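Local coordinates for fucolectin-related protein (Streptococcus pneumoniae, PDB 2WMF) that probably hydrolyses host blood-group antigen glycans, as a family 98 glycoside hydrolase linked to fucose utilization, at residues L417-G422 and Q445-M450. Numbering follows the deposited sequence.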
# COMPACT_ATOMS: atom_id res chain seq x y z
N LEU A 417 7.45 -17.06 16.68
CA LEU A 417 6.08 -17.01 17.19
C LEU A 417 5.08 -17.97 16.55
O LEU A 417 3.97 -18.11 17.06
CB LEU A 417 5.50 -15.59 17.09
CG LEU A 417 6.32 -14.48 17.73
CD1 LEU A 417 5.64 -13.10 17.63
CD2 LEU A 417 6.66 -14.83 19.22
N TYR A 418 5.43 -18.60 15.42
CA TYR A 418 4.51 -19.52 14.81
C TYR A 418 5.29 -20.56 14.02
O TYR A 418 6.50 -20.35 13.78
CB TYR A 418 3.51 -18.79 13.88
CG TYR A 418 4.11 -18.20 12.61
CD1 TYR A 418 3.95 -18.85 11.36
CD2 TYR A 418 4.85 -17.00 12.65
CE1 TYR A 418 4.51 -18.30 10.19
CE2 TYR A 418 5.42 -16.45 11.47
CZ TYR A 418 5.20 -17.06 10.24
OH TYR A 418 5.71 -16.49 9.07
N GLU A 419 4.59 -21.62 13.62
CA GLU A 419 5.15 -22.67 12.77
C GLU A 419 4.45 -22.67 11.41
O GLU A 419 3.31 -22.22 11.27
CB GLU A 419 4.96 -24.04 13.43
CG GLU A 419 5.67 -24.18 14.76
CD GLU A 419 7.18 -24.22 14.62
OE1 GLU A 419 7.69 -24.51 13.53
OE2 GLU A 419 7.88 -23.95 15.62
N GLY A 420 5.15 -23.21 10.42
CA GLY A 420 4.62 -23.29 9.05
C GLY A 420 5.42 -22.44 8.09
O GLY A 420 6.48 -21.92 8.41
N ASP A 421 4.93 -22.40 6.85
CA ASP A 421 5.59 -21.70 5.75
C ASP A 421 4.85 -20.46 5.22
O ASP A 421 5.36 -19.85 4.29
CB ASP A 421 5.96 -22.62 4.58
CG ASP A 421 4.77 -23.38 3.98
OD1 ASP A 421 3.60 -23.18 4.38
OD2 ASP A 421 5.02 -24.22 3.04
N GLY A 422 3.68 -20.13 5.79
CA GLY A 422 2.98 -18.88 5.49
C GLY A 422 3.63 -17.68 6.16
O GLY A 422 4.55 -17.80 7.00
N GLN A 445 0.73 -23.04 4.93
CA GLN A 445 0.09 -23.32 6.19
C GLN A 445 0.79 -22.56 7.31
O GLN A 445 2.01 -22.35 7.27
CB GLN A 445 0.10 -24.83 6.50
CG GLN A 445 -0.58 -25.69 5.45
CD GLN A 445 0.25 -25.90 4.18
OE1 GLN A 445 1.45 -26.15 4.25
NE2 GLN A 445 -0.43 -25.86 3.01
N VAL A 446 -0.01 -22.15 8.30
CA VAL A 446 0.50 -21.64 9.54
C VAL A 446 -0.21 -22.31 10.69
O VAL A 446 -1.40 -22.63 10.61
CB VAL A 446 0.37 -20.09 9.64
CG1 VAL A 446 1.22 -19.39 8.52
CG2 VAL A 446 -1.05 -19.57 9.62
N MET A 447 0.56 -22.50 11.75
CA MET A 447 0.04 -22.92 13.07
C MET A 447 0.43 -21.81 14.03
O MET A 447 1.60 -21.57 14.26
CB MET A 447 0.66 -24.25 13.52
CG MET A 447 0.01 -24.79 14.76
SD MET A 447 0.42 -24.03 16.33
CE MET A 447 2.25 -24.02 16.42
N LEU A 448 -0.60 -21.14 14.54
CA LEU A 448 -0.49 -19.95 15.35
C LEU A 448 -0.86 -20.21 16.82
O LEU A 448 -2.04 -20.41 17.15
CB LEU A 448 -1.43 -18.89 14.78
CG LEU A 448 -1.39 -18.55 13.30
CD1 LEU A 448 -2.49 -17.55 12.90
CD2 LEU A 448 -0.00 -18.07 12.88
N PRO A 449 0.14 -20.21 17.70
CA PRO A 449 -0.17 -20.19 19.14
C PRO A 449 -1.06 -18.98 19.42
O PRO A 449 -0.93 -17.93 18.76
CB PRO A 449 1.19 -19.99 19.80
CG PRO A 449 2.22 -20.44 18.78
CD PRO A 449 1.58 -20.08 17.46
N MET A 450 -1.96 -19.12 20.38
CA MET A 450 -2.87 -18.04 20.71
C MET A 450 -2.56 -17.53 22.12
O MET A 450 -1.93 -18.20 22.92
CB MET A 450 -4.32 -18.51 20.57
CG MET A 450 -4.69 -18.93 19.08
SD MET A 450 -4.58 -17.54 17.91
CE MET A 450 -6.25 -16.90 18.15
O HOH W 1 3.02 -25.57 2.17
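The ring of Tyr418 meets Val446 and Leu448 obliquely: Tyr418 CE1 lies 3.8 Å from Val446 CG1, and Leu448 CD2 packs 3.7 Å from Tyr418 CB, reaching on to CG. Gly422 O lies at the ring's edge, in its plane, and takes the proton of Tyr418 OH on a lone pair (2.7 Å), while a weak hydrogen bond from Ala424 N also reaches the hydroxyl. With chi1 at 69°, CG sits between the backbone N and the carbonyl carbon, and from there the ring runs along its own chain, beside Val446, bringing its hydroxyl to Gly422 O. The other flat group, the Asp421 carboxylate, takes the backbone N of Gln445 on OD1 (2.9 Å), nearly along the C-O axis. OD2 shares a water with Gln445 OE1, whose amide NE2 is held by Asp461.

Between Tyr418 and Asp421, Glu419 and Met447 form an antiparallel hydrogen-bonded pair, with Met447 N to Glu419 O at 2.8 Å and Glu419 N to Met447 O at 3.1 Å. On the face away from Tyr418, their side chains run side by side, Met447 CE touching Glu419 CG at 3.8 Å. Beyond the non-hydrogen-bonded pair Gly420-Val446 the ladder closes on Gln445 O, gripped by Gly422 N from above the carbonyl plane and weakly by Asp421 N. Gly420 CA adds a CA-H...O contact to Gln445 O at 3.3 Å.

Strand 444-449 pairs on its other side with 457-462, and the short strand 419-420 ends this antiparallel sheet within the chain, in the C-terminal family 98 region; Leu448, on the same side as Tyr418 and Val446, packs on Trp431 and Ile433 of strand 430-434 in a second antiparallel sheet, consistent with a beta-sandwich-like layering.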